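Local coordinates for protein GCN5-related N-acetyltransferase (Brucella melitensis biovar Abortus 2308, PDB 3TCV) that probably transfers an acetyl group from acetyl-CoA to an amine, perhaps a protein N-terminus, as members of the GNAT superfamily do, at residues 45-50 / 102-107; 120-125 / 159-164; 164-169 / 180-185. One frame throughout, in Å; residues are numbered along the deposited sequence. Where two conformers were deposited one is given.

How the interactions relate
All three contacts reach the same mixed sheet of the GNAT domain. Interaction 1 pairs strands 44-48 and 99-105 toward one end of the sheet; interaction 2 ties the turn after strand 110-121 to the start of strand 163-169; interaction 3 packs that same strand on the end of helix 173-182. Interactions 2 and 3 share Tyr164 and have centres 16 Å apart, and both touch the second subunit. The centre of interaction 1 lies 24 Å from that of interaction 2 and 22 Å from that of interaction 3, with nearest atoms about 8 Å apart in each case. Interactions 1 and 3 sit on opposite sides of the chain's centre.

Interaction 1 (45-50 / 102-107); sequences RLEPLN and AVIDKA
Arg45 and Ile104 form a hydrogen-bonded antiparallel pair, Leu46 and Val103 a non-hydrogen-bonded one, and Glu47 and Ala102 the next hydrogen-bonded one. Four backbone bonds join the strands. Ile104 N gives to Arg45 O at 2.7 Å, and Arg45 N returns the bond to Ile104 O at 3.0 Å; Glu47 and Ala102 repeat the exchange. Between the two pairs, Leu46 CA directs its hydrogen at Ala102 O, 3.3 Å away.

The salt bridge between Arg45 and Glu47, within segment 45-50, lies on the face that also carries Ile104. With CG anti to the backbone N (chi1 -177°) and a bend at chi3, Arg45 brings NE to Glu47 OE2 at 2.7 Å. The bond is nearly straight, lies in the guanidinium plane and reaches the oxygen on its anti side, tilted somewhat out of the carboxylate plane. Glu47 OE1 accepts from His54 NE2 of helix 51-61, so both carboxylate oxygens are engaged.

Ile104 packs against both partners of the salt bridge. Its CG2 lies over one face of the Arg45 guanidinium, 3.8 Å from NH2, while its other branch carries CD1 to the Glu47 side chain. On the other face of the sheet, beneath helix 142-158, Leu46 and Val103 run side by side, and Leu46 CD2 lies 3.9 Å from Val103 CG2. Just past the strand, Leu49 CD1 touches Ala102 CB.

The chemistry is thus divided by face: an aliphatic layer under a helix on one, and on the other a buried carboxylate that its arginine, held against Ile104, and His54 probably keep ionised.

Interaction 2 (120-125 / 159-164); sequences IDPANG and LGYRRY
Tyr161 lays its ring against the turn that ends at Gly125. Gly125 CA sits over one face, 3.9 Å from the ring centroid and 23° off the normal, a CH-pi contact displaced toward the rim. CG of Tyr161 stands anti to its carbonyl carbon (chi1 -82°), which sends the ring along the turn until the hydroxyl lies beside Pro122, with OH 3.8 Å from Pro122 CG. Ile120 CG2 also touches this oxygen, the two side chains crossing at a slant, and the hydroxyl hydrogen-bonds to Pro32 O.

Arg162 diverges toward the second subunit. Its CD passes Asn124 O at 3.6 Å, and its chain kinks at chi3 to take the guanidinium on to a water that bridges NH1 to Asn124 O; NH1 also reaches Asn200 of the second subunit. Between these two side chains, Gly125 O accepts from Arg162 N at 2.8 Å, on a lone pair, and from Arg163 N at 3.3 Å.

Asp121 steadies the turn. Its OD2 takes Asn124 ND2 at 2.9 Å in the plane of the amide, whereas OD1 is met by Asn124 N from above the carboxylate.

The Asp121 bond to the backbone N three residues on is an Asx motif, within the turn between antiparallel strands 110-121 and 126-134. Gly125 then joins that turn to the start of strand 163-169, the parallel neighbour of 126-134 in the sheet of the GNAT fold.

Interaction 3 (164-169 / 180-185); sequences YEWECH and ERFGFR
Segment 164-169 of strand 163-169 runs extended past the last turn of helix 173-182, and the two backbones stay well apart: the nearest pair of CA atoms, Trp166 and Phe184, is 7.3 Å apart. The helix finishes in a Schellman motif, with Gly183 at positive phi and its N bonded to Glu180 O. With the chain turning there, Phe182 in the last turn and Phe184 just beyond it both point CB toward the strand.

Phe184 fills the middle. Trp166 CB sits over one face of its ring, 3.8 Å from the centroid and 15° off the normal, a CH-pi contact. The indole itself turns obliquely to that ring, its CE3 3.6 Å from Phe184 CE2. Tyr164 comes from the other side of the Phe184 plane, CE2 to Phe184 CZ at 3.5 Å; the planes are 30° apart and the rings are displaced, with little of one above the other.

A chi1 of -177° swings the indole away from the backbone N of Trp166 and out to Phe182. There CZ3 of Trp166 meets Phe182 CD2 at 3.7 Å, and CH2 comes to the edge of the Phe182 ring in its plane. The polar ends are held elsewhere: Trp166 NE1 bonds to Ser175 OG, and Tyr164 OH to Gln148.

The four rings form a buried aromatic cluster in which the contact between strand and helix end rests on ring and CH-pi packing, while the Ser175 bond, to helix 173-182 itself, restrains the rotation of the indole and the Gln148 bond pins the Tyr164 hydroxyl to helix 142-158.

Interaction 1 (45-50 / 102-107)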
loop_
_atom_site.group_PDB
_atom_site.type_symbol
_atom_site.label_atom_id
_atom_site.label_comp_id
_atom_site.label_asym_id
_atom_site.label_seq_id
_atom_site.Cartn_x
_atom_site.Cartn_y
_atom_site.Cartn_z
ATOM N N ARG B 45 -19.972 -16.537 14.610
ATOM C CA ARG B 45 -20.299 -15.224 15.126
ATOM C C ARG B 45 -19.005 -14.411 15.240
ATOM O O ARG B 45 -17.978 -14.942 15.668
ATOM C CB ARG B 45 -20.967 -15.355 16.491
ATOM C CG ARG B 45 -21.418 -14.039 17.084
ATOM C CD ARG B 45 -22.421 -14.265 18.209
ATOM N NE ARG B 45 -21.778 -14.726 19.429
ATOM C CZ ARG B 45 -21.802 -15.975 19.910
ATOM N NH1 ARG B 45 -22.465 -16.955 19.287
ATOM N NH2 ARG B 45 -21.167 -16.249 21.059
ATOM N N LEU B 46 -19.066 -13.137 14.851
ATOM C CA LEU B 46 -17.946 -12.218 14.989
ATOM C C LEU B 46 -18.297 -11.219 16.069
ATOM O O LEU B 46 -19.324 -10.563 15.979
ATOM C CB LEU B 46 -17.661 -11.479 13.667
ATOM C CG LEU B 46 -17.482 -12.335 12.409
ATOM C CD1 LEU B 46 -17.131 -11.507 11.168
ATOM C CD2 LEU B 46 -16.423 -13.395 12.691
ATOM N N GLU B 47 -17.444 -11.113 17.092
ATOM C CA GLU B 47 -17.589 -10.133 18.160
ATOM C C GLU B 47 -16.361 -9.220 18.228
ATOM O O GLU B 47 -15.220 -9.691 18.102
ATOM C CB GLU B 47 -17.770 -10.859 19.494
ATOM C CG GLU B 47 -19.099 -11.595 19.583
ATOM C CD GLU B 47 -19.288 -12.337 20.887
ATOM O OE1 GLU B 47 -18.427 -12.247 21.779
ATOM O OE2 GLU B 47 -20.308 -13.033 21.011
ATOM N N PRO B 48 -16.579 -7.911 18.442
ATOM C CA PRO B 48 -15.441 -7.019 18.615
ATOM C C PRO B 48 -14.498 -7.568 19.682
ATOM O O PRO B 48 -14.957 -7.962 20.761
ATOM C CB PRO B 48 -16.098 -5.710 19.069
ATOM C CG PRO B 48 -17.425 -5.753 18.397
ATOM C CD PRO B 48 -17.854 -7.181 18.520
ATOM N N LEU B 49 -13.207 -7.635 19.382
ATOM C CA LEU B 49 -12.295 -8.353 20.277
ATOM C C LEU B 49 -12.287 -7.656 21.650
ATOM O O LEU B 49 -12.143 -6.446 21.719
ATOM C CB LEU B 49 -10.886 -8.431 19.696
ATOM C CG LEU B 49 -9.839 -9.229 20.462
ATOM C CD1 LEU B 49 -10.282 -10.661 20.590
ATOM C CD2 LEU B 49 -8.468 -9.128 19.780
ATOM N N ASN B 50 -12.449 -8.452 22.701
ATOM C CA ASN B 50 -12.470 -7.977 24.100
ATOM C C ASN B 50 -11.638 -8.923 24.969
ATOM O O ASN B 50 -11.887 -10.129 25.012
ATOM C CB ASN B 50 -13.919 -7.870 24.599
ATOM C CG ASN B 50 -14.018 -7.490 26.074
ATOM O OD1 ASN B 50 -13.926 -8.345 26.935
ATOM N ND2 ASN B 50 -14.220 -6.201 26.358
ATOM N N ALA B 102 -13.122 -11.227 17.419
ATOM C CA ALA B 102 -13.032 -12.642 17.739
ATOM C C ALA B 102 -13.960 -13.378 16.805
ATOM O O ALA B 102 -15.078 -12.897 16.516
ATOM C CB ALA B 102 -13.424 -12.910 19.185
ATOM N N VAL B 103 -13.523 -14.556 16.363
ATOM C CA VAL B 103 -14.310 -15.410 15.483
ATOM C C VAL B 103 -14.770 -16.592 16.335
ATOM O O VAL B 103 -13.950 -17.417 16.768
ATOM C CB VAL B 103 -13.492 -15.920 14.271
ATOM C CG1 VAL B 103 -14.370 -16.729 13.324
ATOM C CG2 VAL B 103 -12.841 -14.756 13.528
ATOM N N ILE B 104 -16.076 -16.648 16.587
ATOM C CA ILE B 104 -16.669 -17.654 17.469
ATOM C C ILE B 104 -17.329 -18.778 16.673
ATOM O O ILE B 104 -18.215 -18.546 15.872
ATOM C CB ILE B 104 -17.699 -17.021 18.430
ATOM C CG1 ILE B 104 -16.998 -16.092 19.438
ATOM C CG2 ILE B 104 -18.428 -18.100 19.220
ATOM C CD1 ILE B 104 -17.427 -14.642 19.403
ATOM N N ASP B 105 -16.888 -19.999 16.898
ATOM C CA ASP B 105 -17.489 -21.158 16.255
ATOM C C ASP B 105 -18.808 -21.460 16.956
ATOM O O ASP B 105 -18.821 -21.789 18.152
ATOM C CB ASP B 105 -16.551 -22.361 16.370
ATOM C CG ASP B 105 -17.183 -23.654 15.884
ATOM O OD1 ASP B 105 -17.588 -23.711 14.699
ATOM O OD2 ASP B 105 -17.253 -24.613 16.688
ATOM N N LYS B 106 -19.911 -21.343 16.221
ATOM C CA LYS B 106 -21.230 -21.433 16.853
ATOM C C LYS B 106 -21.522 -22.835 17.352
ATOM O O LYS B 106 -22.134 -22.988 18.404
ATOM C CB LYS B 106 -22.334 -20.961 15.923
ATOM C CG LYS B 106 -22.396 -19.443 15.818
ATOM C CD LYS B 106 -23.476 -18.969 14.866
ATOM C CE LYS B 106 -24.850 -19.429 15.318
ATOM N NZ LYS B 106 -25.913 -18.707 14.594
ATOM N N ALA B 107 -21.061 -23.847 16.619
ATOM C CA ALA B 107 -21.308 -25.243 17.000
ATOM C C ALA B 107 -20.789 -25.548 18.406
ATOM O O ALA B 107 -21.478 -26.198 19.188
ATOM C CB ALA B 107 -20.684 -26.196 15.980
#

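Interaction 2 (120-125 / 159-164)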
loop_
_atom_site.group_PDB
_atom_site.type_symbol
_atom_site.label_atom_id
_atom_site.label_comp_id
_atom_site.label_asym_id
_atom_site.label_seq_id
_atom_site.Cartn_x
_atom_site.Cartn_y
_atom_site.Cartn_z
ATOM N N ILE B 120 -7.696 0.975 6.832
ATOM C CA ILE B 120 -9.003 1.546 6.596
ATOM C C ILE B 120 -8.840 2.920 5.906
ATOM O O ILE B 120 -8.101 3.795 6.398
ATOM C CB ILE B 120 -9.789 1.658 7.930
ATOM C CG1 ILE B 120 -9.917 0.284 8.629
ATOM C CG2 ILE B 120 -11.176 2.246 7.677
ATOM C CD1 ILE B 120 -10.268 0.360 10.116
ATOM N N ASP B 121 -9.473 3.081 4.737
ATOM C CA ASP B 121 -9.405 4.322 3.960
ATOM C C ASP B 121 -10.816 4.741 3.591
ATOM O O ASP B 121 -11.274 4.480 2.483
ATOM C CB ASP B 121 -8.582 4.142 2.697
ATOM C CG ASP B 121 -8.465 5.434 1.880
ATOM O OD1 ASP B 121 -9.045 6.464 2.293
ATOM O OD2 ASP B 121 -7.800 5.414 0.828
ATOM N N PRO B 122 -11.518 5.393 4.527
ATOM C CA PRO B 122 -12.884 5.856 4.261
ATOM C C PRO B 122 -12.983 6.855 3.100
ATOM O O PRO B 122 -13.949 6.816 2.351
ATOM C CB PRO B 122 -13.276 6.530 5.581
ATOM C CG PRO B 122 -12.435 5.869 6.599
ATOM C CD PRO B 122 -11.118 5.651 5.927
ATOM N N ALA B 123 -11.973 7.706 2.929
ATOM C CA ALA B 123 -11.993 8.724 1.875
ATOM C C ALA B 123 -12.182 8.122 0.502
ATOM O O ALA B 123 -12.947 8.627 -0.302
ATOM C CB ALA B 123 -10.712 9.567 1.900
ATOM N N ASN B 124 -11.478 7.027 0.238
ATOM C CA ASN B 124 -11.561 6.362 -1.043
ATOM C C ASN B 124 -12.391 5.075 -1.023
ATOM O O ASN B 124 -12.519 4.414 -2.054
ATOM C CB ASN B 124 -10.153 6.080 -1.533
ATOM C CG ASN B 124 -9.360 7.349 -1.780
ATOM O OD1 ASN B 124 -9.692 8.123 -2.668
ATOM N ND2 ASN B 124 -8.300 7.560 -1.005
ATOM N N GLY B 125 -12.941 4.725 0.141
ATOM C CA GLY B 125 -13.711 3.496 0.285
ATOM C C GLY B 125 -12.866 2.259 0.030
ATOM O O GLY B 125 -13.261 1.395 -0.738
ATOM N N LEU B 159 -21.224 -0.506 4.462
ATOM C CA LEU B 159 -20.300 0.639 4.359
ATOM C C LEU B 159 -20.234 1.280 2.966
ATOM O O LEU B 159 -19.920 2.463 2.837
ATOM C CB LEU B 159 -18.912 0.231 4.842
ATOM C CG LEU B 159 -18.735 -0.210 6.304
ATOM C CD1 LEU B 159 -17.256 -0.491 6.559
ATOM C CD2 LEU B 159 -19.261 0.836 7.281
ATOM N N GLY B 160 -20.545 0.515 1.929
ATOM C CA GLY B 160 -20.555 1.014 0.552
ATOM C C GLY B 160 -19.162 1.291 0.014
ATOM O O GLY B 160 -18.963 2.213 -0.772
ATOM N N TYR B 161 -18.192 0.464 0.417
ATOM C CA TYR B 161 -16.813 0.631 -0.077
ATOM C C TYR B 161 -16.659 0.167 -1.536
ATOM O O TYR B 161 -17.567 -0.464 -2.111
ATOM C CB TYR B 161 -15.833 -0.081 0.858
ATOM C CG TYR B 161 -15.443 0.701 2.089
ATOM C CD1 TYR B 161 -14.116 0.725 2.536
ATOM C CD2 TYR B 161 -16.380 1.399 2.832
ATOM C CE1 TYR B 161 -13.754 1.423 3.669
ATOM C CE2 TYR B 161 -16.021 2.104 3.970
ATOM C CZ TYR B 161 -14.714 2.118 4.396
ATOM O OH TYR B 161 -14.341 2.812 5.538
ATOM N N ARG B 162 -15.535 0.554 -2.159
ATOM C CA ARG B 162 -15.289 0.345 -3.586
ATOM C C ARG B 162 -14.309 -0.804 -3.842
ATOM O O ARG B 162 -14.247 -1.329 -4.935
ATOM C CB ARG B 162 -14.611 1.584 -4.211
ATOM C CG ARG B 162 -15.317 2.898 -4.090
ATOM C CD ARG B 162 -14.627 3.934 -4.960
ATOM N NE ARG B 162 -14.815 3.638 -6.379
ATOM C CZ ARG B 162 -13.876 3.735 -7.326
ATOM N NH1 ARG B 162 -12.623 4.105 -7.037
ATOM N NH2 ARG B 162 -14.179 3.420 -8.567
ATOM N N ARG B 163 -13.465 -1.092 -2.854
ATOM C CA ARG B 163 -12.310 -1.984 -3.025
ATOM C C ARG B 163 -12.006 -2.671 -1.701
ATOM O O ARG B 163 -11.857 -2.003 -0.637
ATOM C CB ARG B 163 -11.100 -1.151 -3.501
ATOM C CG ARG B 163 -9.743 -1.855 -3.519
ATOM C CD ARG B 163 -8.585 -0.915 -3.864
ATOM N NE ARG B 163 -7.309 -1.616 -3.666
ATOM C CZ ARG B 163 -6.809 -2.548 -4.471
ATOM N NH1 ARG B 163 -7.359 -2.802 -5.631
ATOM N NH2 ARG B 163 -5.686 -3.174 -4.154
ATOM N N TYR B 164 -11.929 -4.005 -1.751
ATOM C CA TYR B 164 -11.741 -4.860 -0.567
ATOM C C TYR B 164 -10.510 -5.727 -0.819
ATOM O O TYR B 164 -10.429 -6.433 -1.829
ATOM C CB TYR B 164 -13.000 -5.698 -0.406
ATOM C CG TYR B 164 -13.071 -6.647 0.763
ATOM C CD1 TYR B 164 -12.885 -6.213 2.064
ATOM C CD2 TYR B 164 -13.379 -7.983 0.563
ATOM C CE1 TYR B 164 -13.008 -7.104 3.117
ATOM C CE2 TYR B 164 -13.509 -8.879 1.608
ATOM C CZ TYR B 164 -13.317 -8.425 2.892
ATOM O OH TYR B 164 -13.445 -9.302 3.947
HETATM O O HOH W 1 -11.253 4.174 -4.419
#

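Interaction 3 (164-169 / 180-185)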
loop_
_atom_site.group_PDB
_atom_site.type_symbol
_atom_site.label_atom_id
_atom_site.label_comp_id
_atom_site.label_asym_id
_atom_site.label_seq_id
_atom_site.Cartn_x
_atom_site.Cartn_y
_atom_site.Cartn_z
ATOM N N TYR B 164 -11.929 -4.005 -1.751
ATOM C CA TYR B 164 -11.741 -4.860 -0.567
ATOM C C TYR B 164 -10.510 -5.727 -0.819
ATOM O O TYR B 164 -10.429 -6.433 -1.829
ATOM C CB TYR B 164 -13.000 -5.698 -0.406
ATOM C CG TYR B 164 -13.071 -6.647 0.763
ATOM C CD1 TYR B 164 -12.885 -6.213 2.064
ATOM C CD2 TYR B 164 -13.379 -7.983 0.563
ATOM C CE1 TYR B 164 -13.008 -7.104 3.117
ATOM C CE2 TYR B 164 -13.509 -8.879 1.608
ATOM C CZ TYR B 164 -13.317 -8.425 2.892
ATOM O OH TYR B 164 -13.445 -9.302 3.947
ATOM N N GLU B 165 -9.505 -5.583 0.041
ATOM C CA GLU B 165 -8.192 -6.129 -0.244
ATOM C C GLU B 165 -7.835 -7.344 0.587
ATOM O O GLU B 165 -8.239 -7.462 1.762
ATOM C CB GLU B 165 -7.108 -5.070 0.016
ATOM C CG GLU B 165 -7.195 -3.813 -0.822
ATOM C CD GLU B 165 -6.284 -2.702 -0.358
ATOM O OE1 GLU B 165 -5.807 -1.988 -1.247
ATOM O OE2 GLU B 165 -6.080 -2.508 0.883
ATOM N N TRP B 166 -6.988 -8.182 -0.007
ATOM C CA TRP B 166 -6.304 -9.302 0.649
ATOM C C TRP B 166 -4.834 -9.207 0.303
ATOM O O TRP B 166 -4.479 -8.988 -0.841
ATOM C CB TRP B 166 -6.873 -10.605 0.125
ATOM C CG TRP B 166 -6.339 -11.874 0.740
ATOM C CD1 TRP B 166 -5.097 -12.469 0.557
ATOM C CD2 TRP B 166 -7.093 -12.811 1.584
ATOM N NE1 TRP B 166 -5.020 -13.663 1.262
ATOM C CE2 TRP B 166 -6.184 -13.902 1.908
ATOM C CE3 TRP B 166 -8.372 -12.813 2.146
ATOM C CZ2 TRP B 166 -6.577 -14.968 2.727
ATOM C CZ3 TRP B 166 -8.741 -13.885 2.962
ATOM C CH2 TRP B 166 -7.868 -14.937 3.240
ATOM N N GLU B 167 -3.957 -9.302 1.298
ATOM C CA GLU B 167 -2.511 -9.366 1.035
ATOM C C GLU B 167 -1.921 -10.446 1.922
ATOM O O GLU B 167 -2.380 -10.672 3.072
ATOM C CB GLU B 167 -1.798 -8.018 1.271
ATOM C CG GLU B 167 -2.198 -7.296 2.552
ATOM C CD GLU B 167 -1.141 -6.381 3.146
ATOM O OE1 GLU B 167 -1.554 -5.438 3.881
ATOM O OE2 GLU B 167 0.077 -6.596 2.941
ATOM N N CYS B 168 -0.940 -11.128 1.382
ATOM C CA CYS B 168 -0.221 -12.165 2.090
ATOM C C CYS B 168 1.194 -12.305 1.526
ATOM O O CYS B 168 1.520 -11.761 0.477
ATOM C CB CYS B 168 -0.970 -13.510 1.953
ATOM S SG CYS B 168 -1.133 -14.132 0.258
ATOM N N HIS B 169 2.046 -13.007 2.265
ATOM C CA HIS B 169 3.355 -13.390 1.775
ATOM C C HIS B 169 3.145 -14.141 0.493
ATOM O O HIS B 169 2.277 -15.055 0.413
ATOM C CB HIS B 169 4.037 -14.268 2.840
ATOM C CG HIS B 169 5.547 -14.321 2.759
ATOM N ND1 HIS B 169 6.198 -14.750 1.675
ATOM C CD2 HIS B 169 6.522 -14.038 3.715
ATOM C CE1 HIS B 169 7.527 -14.718 1.902
ATOM N NE2 HIS B 169 7.723 -14.288 3.150
ATOM N N GLU B 180 -7.848 -16.658 -3.759
ATOM C CA GLU B 180 -8.380 -17.005 -5.079
ATOM C C GLU B 180 -9.740 -17.718 -4.946
ATOM O O GLU B 180 -10.692 -17.408 -5.691
ATOM C CB GLU B 180 -7.412 -17.908 -5.865
ATOM C CG GLU B 180 -6.067 -17.263 -6.187
ATOM C CD GLU B 180 -6.075 -16.239 -7.322
ATOM O OE1 GLU B 180 -7.148 -15.719 -7.747
ATOM O OE2 GLU B 180 -4.960 -15.915 -7.786
ATOM N N ARG B 181 -9.821 -18.652 -4.010
ATOM C CA ARG B 181 -11.069 -19.395 -3.751
ATOM C C ARG B 181 -12.183 -18.435 -3.333
ATOM O O ARG B 181 -13.332 -18.568 -3.765
ATOM C CB ARG B 181 -10.861 -20.454 -2.648
ATOM C CG ARG B 181 -12.173 -21.046 -2.112
ATOM C CD ARG B 181 -11.985 -22.259 -1.200
ATOM N NE ARG B 181 -13.265 -22.691 -0.610
ATOM C CZ ARG B 181 -13.891 -22.108 0.409
ATOM N NH1 ARG B 181 -13.406 -21.011 1.000
ATOM N NH2 ARG B 181 -15.060 -22.598 0.800
ATOM N N PHE B 182 -11.840 -17.456 -2.498
ATOM C CA PHE B 182 -12.792 -16.485 -1.991
ATOM C C PHE B 182 -13.268 -15.518 -3.088
ATOM O O PHE B 182 -14.211 -14.749 -2.875
ATOM C CB PHE B 182 -12.191 -15.695 -0.817
ATOM C CG PHE B 182 -12.188 -16.420 0.516
ATOM C CD1 PHE B 182 -13.251 -17.200 0.931
ATOM C CD2 PHE B 182 -11.110 -16.275 1.388
ATOM C CE1 PHE B 182 -13.245 -17.811 2.177
ATOM C CE2 PHE B 182 -11.089 -16.922 2.635
ATOM C CZ PHE B 182 -12.158 -17.697 3.026
ATOM N N GLY B 183 -12.589 -15.523 -4.241
ATOM C CA GLY B 183 -12.953 -14.700 -5.387
ATOM C C GLY B 183 -12.173 -13.394 -5.525
ATOM O O GLY B 183 -12.495 -12.586 -6.396
ATOM N N PHE B 184 -11.147 -13.179 -4.688
ATOM C CA PHE B 184 -10.260 -11.999 -4.839
ATOM C C PHE B 184 -9.479 -12.197 -6.121
ATOM O O PHE B 184 -9.077 -13.333 -6.435
ATOM C CB PHE B 184 -9.285 -11.832 -3.670
ATOM C CG PHE B 184 -9.916 -11.487 -2.349
ATOM C CD1 PHE B 184 -9.984 -10.158 -1.917
ATOM C CD2 PHE B 184 -10.411 -12.474 -1.503
ATOM C CE1 PHE B 184 -10.525 -9.833 -0.674
ATOM C CE2 PHE B 184 -10.966 -12.148 -0.283
ATOM C CZ PHE B 184 -11.036 -10.834 0.144
ATOM N N ARG B 185 -9.214 -11.107 -6.842
ATOM C CA ARG B 185 -8.462 -11.161 -8.086
ATOM C C ARG B 185 -7.038 -10.684 -7.844
ATOM O O ARG B 185 -6.838 -9.646 -7.267
ATOM C CB ARG B 185 -9.135 -10.246 -9.107
ATOM C CG ARG B 185 -8.545 -10.268 -10.500
ATOM C CD ARG B 185 -9.302 -9.326 -11.419
ATOM N NE ARG B 185 -10.690 -9.736 -11.553
ATOM C CZ ARG B 185 -11.178 -10.559 -12.485
ATOM N NH1 ARG B 185 -12.476 -10.857 -12.481
ATOM N NH2 ARG B 185 -10.405 -11.068 -13.427
#